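Local coordinates for Non-structural protein 5 (Modoc virus, PDB 2WA2) that probably methylates the cap of viral RNA at the guanine N7 and ribose 2'-O positions, with S-adenosylmethionine as methyl donor, at residues A14-L17 / G18-K22; F33-Y36 / R37-V41; A204-K207 / M208-R211. The protein carries 4 engineered substitutions. All coordinates share one frame; numbering follows the deposited sequence.

Contact 1 of 3, residues A14-L17 / G18-K22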
ATOM      1  N   ALA A  14      12.252   3.133 -16.211  1.00 26.33           N
ATOM      2  CA  ALA A  14      11.744   2.686 -14.908  1.00 25.93           C
ATOM      3  C   ALA A  14      11.866   1.170 -14.688  1.00 24.81           C
ATOM      4  O   ALA A  14      12.454   0.751 -13.680  1.00 24.86           O
ATOM      5  CB  ALA A  14      10.320   3.165 -14.674  1.00 26.41           C
ATOM      6  N   PRO A  15      11.340   0.351 -15.628  1.00 24.17           N
ATOM      7  CA  PRO A  15      11.470  -1.087 -15.429  1.00 23.49           C
ATOM      8  C   PRO A  15      12.933  -1.538 -15.346  1.00 22.75           C
ATOM      9  O   PRO A  15      13.244  -2.379 -14.511  1.00 22.05           O
ATOM     10  CB  PRO A  15      10.767  -1.686 -16.662  1.00 23.89           C
ATOM     11  CG  PRO A  15       9.793  -0.611 -17.100  1.00 24.01           C
ATOM     12  CD  PRO A  15      10.584   0.656 -16.866  1.00 23.92           C
ATOM     13  N   THR A  16      13.808  -0.980 -16.186  1.00 21.12           N
ATOM     14  CA  THR A  16      15.228  -1.307 -16.138  1.00 19.88           C
ATOM     15  C   THR A  16      15.826  -1.033 -14.743  1.00 18.44           C
ATOM     16  O   THR A  16      16.374  -1.940 -14.130  1.00 18.54           O
ATOM     17  CB  THR A  16      16.051  -0.565 -17.218  1.00 19.63           C
ATOM     18  OG1 THR A  16      15.692  -1.081 -18.496  1.00 22.28           O
ATOM     19  CG2 THR A  16      17.567  -0.824 -17.005  1.00 20.76           C
ATOM     20  N   LEU A  17      15.677   0.195 -14.253  1.00 16.55           N
ATOM     21  CA  LEU A  17      16.265   0.604 -12.979  1.00 16.37           C
ATOM     22  C   LEU A  17      15.700  -0.174 -11.749  1.00 15.36           C
ATOM     23  O   LEU A  17      16.447  -0.569 -10.848  1.00 13.11           O
ATOM     24  CB  LEU A  17      16.083   2.097 -12.760  1.00 16.05           C
ATOM     25  CG  LEU A  17      16.979   3.071 -13.527  1.00 18.76           C
ATOM     26  CD1 LEU A  17      16.507   4.428 -13.163  1.00 20.30           C
ATOM     27  CD2 LEU A  17      18.494   2.896 -13.175  1.00 16.20           C
ATOM     28  N   GLY A  18      14.389  -0.356 -11.705  1.00 15.07           N
ATOM     29  CA  GLY A  18      13.812  -1.128 -10.597  1.00 14.50           C
ATOM     30  C   GLY A  18      14.226  -2.578 -10.679  1.00 14.31           C
ATOM     31  O   GLY A  18      14.438  -3.245  -9.643  1.00 13.79           O
ATOM     32  N   GLU A  19      14.372  -3.077 -11.909  1.00 14.72           N
ATOM     33  CA  GLU A  19      14.789  -4.452 -12.102  1.00 17.16           C
ATOM     34  C   GLU A  19      16.227  -4.652 -11.682  1.00 14.86           C
ATOM     35  O   GLU A  19      16.575  -5.726 -11.196  1.00 14.20           O
ATOM     36  CB  GLU A  19      14.628  -4.907 -13.558  1.00 17.46           C
ATOM     37  CG  GLU A  19      13.227  -5.399 -13.902  1.00 22.56           C
ATOM     38  CD  GLU A  19      13.009  -5.527 -15.414  1.00 23.14           C
ATOM     39  OE1 GLU A  19      14.000  -5.775 -16.167  1.00 31.97           O
ATOM     40  OE2 GLU A  19      11.843  -5.357 -15.844  1.00 29.89           O
ATOM     41  N   ILE A  20      17.072  -3.657 -11.961  1.00 13.45           N
ATOM     42  CA  ILE A  20      18.463  -3.665 -11.476  1.00 12.31           C
ATOM     43  C   ILE A  20      18.498  -3.715  -9.945  1.00 11.85           C
ATOM     44  O   ILE A  20      19.175  -4.579  -9.351  1.00 11.18           O
ATOM     45  CB  ILE A  20      19.263  -2.452 -11.996  1.00 11.80           C
ATOM     46  CG1 ILE A  20      19.450  -2.554 -13.518  1.00 12.53           C
ATOM     47  CG2 ILE A  20      20.630  -2.347 -11.261  1.00 11.85           C
ATOM     48  CD1 ILE A  20      20.001  -1.206 -14.149  1.00 12.72           C
ATOM     49  N   TRP A  21      17.718  -2.822  -9.315  1.00 10.72           N
ATOM     50  CA  TRP A  21      17.569  -2.791  -7.859  1.00  9.48           C
ATOM     51  C   TRP A  21      17.161  -4.166  -7.350  1.00 10.30           C
ATOM     52  O   TRP A  21      17.794  -4.690  -6.420  1.00  8.72           O
ATOM     53  CB  TRP A  21      16.569  -1.709  -7.401  1.00 10.39           C
ATOM     54  CG  TRP A  21      16.149  -1.899  -5.943  1.00  9.73           C
ATOM     55  CD1 TRP A  21      16.815  -1.468  -4.844  1.00 10.77           C
ATOM     56  CD2 TRP A  21      14.974  -2.592  -5.469  1.00 11.00           C
ATOM     57  NE1 TRP A  21      16.118  -1.851  -3.691  1.00 10.95           N
ATOM     58  CE2 TRP A  21      15.008  -2.558  -4.054  1.00 10.68           C
ATOM     59  CE3 TRP A  21      13.904  -3.264  -6.105  1.00 10.60           C
ATOM     60  CZ2 TRP A  21      13.999  -3.147  -3.257  1.00 12.12           C
ATOM     61  CZ3 TRP A  21      12.913  -3.865  -5.308  1.00 10.76           C
ATOM     62  CH2 TRP A  21      12.967  -3.790  -3.899  1.00 11.69           C
ATOM     63  N   LYS A  22      16.166  -4.783  -7.991  1.00  9.99           N
ATOM     64  CA  LYS A  22      15.693  -6.094  -7.517  1.00 11.29           C
ATOM     65  C   LYS A  22      16.785  -7.185  -7.580  1.00 11.70           C
ATOM     66  O   LYS A  22      16.944  -7.991  -6.651  1.00 11.13           O
ATOM     67  CB  LYS A  22      14.485  -6.545  -8.319  1.00 10.77           C
ATOM     68  CG  LYS A  22      13.801  -7.791  -7.754  1.00 10.90           C
ATOM     69  CD  LYS A  22      12.974  -7.405  -6.530  1.00 15.64           C
ATOM     70  CE  LYS A  22      12.233  -8.547  -6.003  1.00 16.90           C
ATOM     71  NZ  LYS A  22      11.438  -8.151  -4.794  1.00 12.98           N
TER
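Gly18 N bonds to Ala14 O at 3.0 Å, with an N-H...O angle of 173°, and the next three amides follow the same i to i+4 pattern: Glu19 to Pro15, Ile20 to Thr16 and Trp21 to Leu17. This is the opening of helix 14-27, the first helix of the modelled chain. Pro15 is easily accommodated, since first-turn amides have no i-4 carbonyl within the helix to bond to. Glu19 sends its chain back along the helix toward Pro15: CG lies 3.1 Å from Pro15 O, and the carboxylate reaches the proline ring, OE2 coming within 3.9 Å of Pro15 CB.

In flavivirus methyltransferase domains the N-terminal helices pack on the outside of a Rossmann-like core, and here Ala14 rests on Leu202 of helix 199-212 and on Thr244 of helix 239-254. Thr16 and Ile20 run side by side on the surface. Thr16 CG2, anti to the backbone N, touches Ile20 CD1 at 3.8 Å. Leu17 CD2 comes to Ile20 CD1 more loosely, at 4.5 Å. Trp21 turns inward, its ring edge-to-face with His227.

Contact 2 of 3, residues F33-Y36 / R37-V41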
ATOM      1  N   PHE A  33      21.932  -7.696   3.523  1.00 15.01           N
ATOM      2  CA  PHE A  33      20.499  -7.414   3.422  1.00 15.36           C
ATOM      3  C   PHE A  33      20.005  -6.691   4.663  1.00 15.88           C
ATOM      4  O   PHE A  33      19.304  -5.683   4.565  1.00 15.56           O
ATOM      5  CB  PHE A  33      19.715  -8.718   3.201  1.00 16.08           C
ATOM      6  CG  PHE A  33      18.210  -8.525   3.126  1.00 15.50           C
ATOM      7  CD1 PHE A  33      17.594  -8.255   1.910  1.00 16.33           C
ATOM      8  CD2 PHE A  33      17.431  -8.600   4.280  1.00 15.90           C
ATOM      9  CE1 PHE A  33      16.195  -8.072   1.827  1.00 18.97           C
ATOM     10  CE2 PHE A  33      16.048  -8.418   4.221  1.00 17.01           C
ATOM     11  CZ  PHE A  33      15.426  -8.157   2.994  1.00 16.74           C
ATOM     12  N   MET A  34      20.374  -7.200   5.840  1.00 17.51           N
ATOM     13  CA  MET A  34      19.897  -6.596   7.094  1.00 18.48           C
ATOM     14  C   MET A  34      20.422  -5.167   7.289  1.00 17.94           C
ATOM     15  O   MET A  34      19.670  -4.283   7.703  1.00 19.57           O
ATOM     16  CB  MET A  34      20.174  -7.514   8.308  1.00 19.57           C
ATOM     17  CG  MET A  34      19.301  -8.810   8.331  1.00 22.91           C
ATOM     18  SD  MET A  34      17.530  -8.424   8.471  1.00 33.23           S
ATOM     19  CE  MET A  34      16.684  -9.664   7.508  1.00 28.41           C
ATOM     20  N   ALA A  35      21.699  -4.942   6.985  1.00 17.54           N
ATOM     21  CA  ALA A  35      22.307  -3.608   7.019  1.00 17.63           C
ATOM     22  C   ALA A  35      21.682  -2.703   5.948  1.00 16.86           C
ATOM     23  O   ALA A  35      21.379  -1.549   6.208  1.00 17.99           O
ATOM     24  CB  ALA A  35      23.808  -3.707   6.789  1.00 17.87           C
ATOM     25  N   TYR A  36      21.504  -3.226   4.734  1.00 16.29           N
ATOM     26  CA  TYR A  36      20.998  -2.395   3.639  1.00 15.37           C
ATOM     27  C   TYR A  36      19.577  -1.871   3.912  1.00 16.20           C
ATOM     28  O   TYR A  36      19.248  -0.695   3.655  1.00 15.69           O
ATOM     29  CB  TYR A  36      21.008  -3.161   2.302  1.00 13.77           C
ATOM     30  CG  TYR A  36      20.241  -2.422   1.210  1.00 13.96           C
ATOM     31  CD1 TYR A  36      20.668  -1.193   0.767  1.00 12.27           C
ATOM     32  CD2 TYR A  36      19.098  -2.973   0.628  1.00 13.53           C
ATOM     33  CE1 TYR A  36      19.977  -0.505  -0.215  1.00 13.07           C
ATOM     34  CE2 TYR A  36      18.399  -2.306  -0.369  1.00 12.12           C
ATOM     35  CZ  TYR A  36      18.849  -1.066  -0.781  1.00 11.52           C
ATOM     36  OH  TYR A  36      18.222  -0.357  -1.753  1.00 10.89           O
ATOM     37  N   ARG A  37      18.735  -2.757   4.428  1.00 16.66           N
ATOM     38  CA  ARG A  37      17.315  -2.484   4.465  1.00 18.59           C
ATOM     39  C   ARG A  37      16.922  -1.322   5.369  1.00 19.27           C
ATOM     40  O   ARG A  37      15.917  -0.697   5.107  1.00 19.26           O
ATOM     41  CB  ARG A  37      16.525  -3.744   4.810  1.00 18.78           C
ATOM     42  CG  ARG A  37      16.479  -4.033   6.283  1.00 21.04           C
ATOM     43  CD  ARG A  37      16.276  -5.475   6.509  1.00 27.60           C
ATOM     44  NE  ARG A  37      14.894  -5.833   6.733  1.00 33.06           N
ATOM     45  CZ  ARG A  37      14.436  -6.314   7.886  1.00 36.26           C
ATOM     46  NH1 ARG A  37      15.249  -6.459   8.936  1.00 38.15           N
ATOM     47  NH2 ARG A  37      13.163  -6.643   7.997  1.00 36.16           N
ATOM     48  N   ARG A  38      17.706  -1.072   6.426  1.00 20.29           N
ATOM     49  CA  ARG A  38      17.477   0.030   7.379  1.00 22.21           C
ATOM     50  C   ARG A  38      18.283   1.305   7.112  1.00 22.53           C
ATOM     51  O   ARG A  38      18.094   2.295   7.813  1.00 22.89           O
ATOM     52  CB  ARG A  38      17.795  -0.433   8.817  1.00 22.46           C
ATOM     53  CG  ARG A  38      19.176  -1.078   8.934  1.00 26.68           C
ATOM     54  CD  ARG A  38      19.904  -0.832  10.259  1.00 32.76           C
ATOM     55  NE  ARG A  38      21.354  -0.939  10.023  1.00 38.89           N
ATOM     56  CZ  ARG A  38      22.128  -1.957  10.423  1.00 41.95           C
ATOM     57  NH1 ARG A  38      21.612  -2.961  11.133  1.00 43.73           N
ATOM     58  NH2 ARG A  38      23.432  -1.965  10.128  1.00 42.24           N
ATOM     59  N   ARG A  39      19.181   1.281   6.131  1.00 23.45           N
ATOM     60  CA  ARG A  39      20.071   2.413   5.846  1.00 24.78           C
ATOM     61  C   ARG A  39      19.295   3.682   5.480  1.00 24.61           C
ATOM     62  O   ARG A  39      18.621   3.736   4.452  1.00 23.18           O
ATOM     63  CB  ARG A  39      21.066   2.033   4.741  1.00 24.98           C
ATOM     64  CG  ARG A  39      22.377   2.819   4.730  1.00 26.32           C
ATOM     65  CD  ARG A  39      23.361   2.202   3.710  1.00 27.15           C
ATOM     66  NE  ARG A  39      23.903   0.914   4.178  1.00 31.17           N
ATOM     67  CZ  ARG A  39      24.308  -0.083   3.384  1.00 32.20           C
ATOM     68  NH1 ARG A  39      24.245   0.031   2.056  1.00 31.96           N
ATOM     69  NH2 ARG A  39      24.777  -1.213   3.922  1.00 31.03           N
ATOM     70  N   PHE A  40      19.390   4.692   6.348  1.00 25.91           N
ATOM     71  CA  PHE A  40      18.689   5.986   6.191  1.00 27.47           C
ATOM     72  C   PHE A  40      17.157   5.919   6.232  1.00 28.13           C
ATOM     73  O   PHE A  40      16.480   6.842   5.756  1.00 28.03           O
ATOM     74  CB  PHE A  40      19.083   6.684   4.893  1.00 28.35           C
ATOM     75  CG  PHE A  40      20.506   7.124   4.833  1.00 30.63           C
ATOM     76  CD1 PHE A  40      20.902   8.316   5.435  1.00 34.25           C
ATOM     77  CD2 PHE A  40      21.446   6.369   4.136  1.00 32.87           C
ATOM     78  CE1 PHE A  40      22.232   8.746   5.357  1.00 34.86           C
ATOM     79  CE2 PHE A  40      22.780   6.780   4.049  1.00 34.66           C
ATOM     80  CZ  PHE A  40      23.169   7.971   4.672  1.00 33.74           C
ATOM     81  N   VAL A  41      16.614   4.838   6.781  1.00 28.60           N
ATOM     82  CA  VAL A  41      15.173   4.650   6.852  1.00 29.88           C
ATOM     83  C   VAL A  41      14.672   5.317   8.144  1.00 31.98           C
ATOM     84  O   VAL A  41      15.275   5.131   9.200  1.00 31.89           O
ATOM     85  CB  VAL A  41      14.817   3.128   6.787  1.00 29.39           C
ATOM     86  CG1 VAL A  41      13.326   2.870   7.013  1.00 28.50           C
ATOM     87  CG2 VAL A  41      15.261   2.538   5.447  1.00 26.56           C
TER
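Two backbone hydrogen bonds join Phe33-Tyr36 to what follows, and they differ in kind. Arg37 N still reaches Phe33 O in the i to i+4 manner at 3.0 Å. Arg39 N instead bonds three residues back, to Tyr36 O at 3.2 Å, coming from above the carbonyl plane, 62° out of it. Helix 30-38 is thus giving way to a type II turn from Arg38 to Val41. Asn224 ND2 is a second donor to Tyr36 O.

The apolar and sulfur contacts gather round Arg37. Its CG sits between the backbone N and the carbonyl carbon (chi1 82°), and the bend at chi3 lays the chain back across the neighbouring side chains of Phe33 and Met34. Arg37 CD touches Phe33 CE2 at 3.7 Å, ring and guanidinium planes being 22° apart. Met34 runs alongside, SD coming unusually close to Arg37 NH1 at 3.0 Å and CE over one guanidinium face.

Helix 30-38 is one of the N-terminal helices that flank the methyltransferase core; of the residues in this contact Tyr36 is the buried one, its hydroxyl hydrogen-bonded to Leu250 O of helix 239-254.

The other two guanidinium groups lie flat over the chain. That of Arg38 has Ala35 CA over one face; that of Arg39 is centred over Tyr36 CA. Arg39 NH1 meets the Tyr36 ring at its edge, 4.0 Å from CD1, and hydrogen-bonds to Arg253 O.

Contact 3 of 3, residues A204-K207 / M208-R211. Engineered in segment 208-211: Ala210 (natural residue Arg).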
ATOM      1  N   ALA A 204      -0.978   0.772 -15.856  1.00 14.07           N
ATOM      2  CA  ALA A 204      -2.151   0.640 -14.999  1.00 13.15           C
ATOM      3  C   ALA A 204      -2.340   1.828 -14.060  1.00 12.99           C
ATOM      4  O   ALA A 204      -3.445   2.311 -13.926  1.00 12.12           O
ATOM      5  CB  ALA A 204      -2.087  -0.673 -14.217  1.00 13.03           C
ATOM      6  N   LEU A 205      -1.259   2.313 -13.431  1.00 13.26           N
ATOM      7  CA  LEU A 205      -1.339   3.442 -12.511  1.00 13.03           C
ATOM      8  C   LEU A 205      -1.678   4.736 -13.246  1.00 13.10           C
ATOM      9  O   LEU A 205      -2.455   5.535 -12.735  1.00 13.37           O
ATOM     10  CB  LEU A 205      -0.044   3.629 -11.725  1.00 13.66           C
ATOM     11  CG  LEU A 205       0.314   2.560 -10.694  1.00 12.63           C
ATOM     12  CD1 LEU A 205       1.785   2.730 -10.320  1.00 15.57           C
ATOM     13  CD2 LEU A 205      -0.612   2.706  -9.478  1.00 12.22           C
ATOM     14  N   MET A 206      -1.091   4.930 -14.423  1.00 12.80           N
ATOM     15  CA  MET A 206      -1.389   6.143 -15.207  1.00 14.19           C
ATOM     16  C   MET A 206      -2.873   6.153 -15.571  1.00 13.19           C
ATOM     17  O   MET A 206      -3.515   7.209 -15.571  1.00 12.61           O
ATOM     18  CB  MET A 206      -0.534   6.234 -16.487  1.00 14.22           C
ATOM     19  CG  MET A 206       0.998   6.443 -16.293  1.00 17.04           C
ATOM     20  SD  MET A 206       1.415   7.870 -15.256  1.00 23.37           S
ATOM     21  CE  MET A 206       1.214   9.235 -16.445  1.00 23.54           C
ATOM     22  N   LYS A 207      -3.407   4.975 -15.898  1.00 13.02           N
ATOM     23  CA  LYS A 207      -4.845   4.858 -16.245  1.00 13.46           C
ATOM     24  C   LYS A 207      -5.710   5.168 -15.029  1.00 12.34           C
ATOM     25  O   LYS A 207      -6.693   5.877 -15.138  1.00 11.56           O
ATOM     26  CB  LYS A 207      -5.196   3.485 -16.816  1.00 12.35           C
ATOM     27  CG  LYS A 207      -6.715   3.184 -16.887  1.00 13.77           C
ATOM     28  CD  LYS A 207      -6.978   1.780 -17.513  1.00 15.28           C
ATOM     29  CE  LYS A 207      -8.469   1.562 -17.794  1.00 18.76           C
ATOM     30  NZ  LYS A 207      -8.697   0.268 -18.587  1.00 19.74           N
ATOM     31  N   MET A 208      -5.348   4.637 -13.862  1.00 12.73           N
ATOM     32  CA  MET A 208      -6.078   4.959 -12.620  1.00 13.72           C
ATOM     33  C   MET A 208      -6.008   6.438 -12.301  1.00 12.97           C
ATOM     34  O   MET A 208      -6.992   7.042 -11.907  1.00 12.62           O
ATOM     35  CB  MET A 208      -5.510   4.159 -11.438  1.00 13.52           C
ATOM     36  CG  MET A 208      -5.931   2.704 -11.594  1.00 16.51           C
ATOM     37  SD  MET A 208      -5.161   1.625 -10.387  1.00 17.63           S
ATOM     38  CE  MET A 208      -6.257   1.780  -8.982  1.00 15.90           C
ATOM     39  N   GLN A 209      -4.833   7.025 -12.495  1.00 13.55           N
ATOM     40  CA  GLN A 209      -4.664   8.446 -12.233  1.00 12.12           C
ATOM     41  C   GLN A 209      -5.530   9.291 -13.212  1.00 13.21           C
ATOM     42  O   GLN A 209      -6.084  10.327 -12.802  1.00 13.31           O
ATOM     43  CB  GLN A 209      -3.181   8.830 -12.356  1.00 12.08           C
ATOM     44  CG  GLN A 209      -2.930  10.315 -12.057  1.00 12.21           C
ATOM     45  CD  GLN A 209      -1.489  10.699 -12.320  1.00 12.75           C
ATOM     46  OE1 GLN A 209      -0.959  10.456 -13.401  1.00 13.94           O
ATOM     47  NE2 GLN A 209      -0.845  11.250 -11.314  1.00 11.92           N
ATOM     48  N   ALA A 210      -5.588   8.868 -14.486  1.00 13.20           N
ATOM     49  CA  ALA A 210      -6.442   9.486 -15.534  1.00 14.59           C
ATOM     50  C   ALA A 210      -7.918   9.417 -15.160  1.00 15.06           C
ATOM     51  O   ALA A 210      -8.680  10.359 -15.400  1.00 15.77           O
ATOM     52  CB  ALA A 210      -6.245   8.816 -16.878  1.00 14.30           C
ATOM     53  N   ARG A 211      -8.318   8.297 -14.559  1.00 15.27           N
ATOM     54  CA  ARG A 211      -9.728   8.079 -14.219  1.00 15.14           C
ATOM     55  C   ARG A 211     -10.139   8.698 -12.890  1.00 15.75           C
ATOM     56  O   ARG A 211     -11.265   9.215 -12.744  1.00 16.24           O
ATOM     57  CB  ARG A 211     -10.016   6.556 -14.200  1.00 15.15           C
ATOM     58  CG  ARG A 211      -9.848   5.832 -15.553  1.00 13.63           C
ATOM     59  CD  ARG A 211     -10.045   4.299 -15.379  1.00 16.35           C
ATOM     60  NE  ARG A 211     -11.419   4.042 -14.953  1.00 19.48           N
ATOM     61  CZ  ARG A 211     -11.863   2.863 -14.525  1.00 21.64           C
ATOM     62  NH1 ARG A 211     -11.030   1.828 -14.425  1.00 18.33           N
ATOM     63  NH2 ARG A 211     -13.145   2.735 -14.187  1.00 21.15           N
TER
HETATM   64  O   HOH W   1      -2.076   9.573 -15.836  1.00 13.01           O
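Four successive i to i+4 hydrogen bonds, from Met208 N to Ala204 O through to Arg211 N to Lys207 O, carry the helix across Ala204-Arg211, the shortest being Gln209 N to Leu205 O at 2.8 Å.

Met206 and Gln209 leave the helix in the same direction, flank to flank. The methionine is bent at chi2 and chi3, which brings its CE to 3.9 Å from Gln209 OE1. A water donates to both Met206 O and Gln209 OE1, each at 2.8 Å, so the backbone carbonyl has a second donor beside Ala210 N. At the other end of the amide, Gln209 NE2 hydrogen-bonds to Asn237 O and Gly214 O; with the water on OE1, these partners would fix the rotation of the group.

Lys207 and Arg211 also run alongside each other, but the contact is between their aliphatic parts: Lys207 CG meets Arg211 CD at 3.8 Å. Their like charges stay apart, with NZ 5.0 Å from Arg211 NH1, and Arg211 NH2 finds its counter-charge in Glu182. Ala210, an engineered residue, sets its CB 3.4 Å from Met206 O.

Met208 faces inward, its CG 3.4 Å from Ala204 O, and packs with Leu205 on Leu174 of helix 163-183. This layer of helices against the mixed seven-stranded sheet belongs to the Rossmann-like fold of FtsJ-type methyltransferases.

All three are local contacts along a helix, contact 2 running on into a turn. Contact 3 belongs to a helix of the FtsJ-like core; contacts 1 and 2 lie on the consecutive N-terminal helices 14-27 and 30-38. These two touch through Trp21 NE1 and Tyr36 OH, a probable, weak hydrogen bond, whereas contact 3 stays about 10 Å from contact 1 and 19 Å from contact 2 at the nearest atoms. Helix 239-254 is their common neighbour, touched by side chains of each. Contacts 1 and 3 are partly buried and keep regular helical bonding; contact 2 lies on the surface, and its side-chain contacts are mostly those of three arginines lying against the chain.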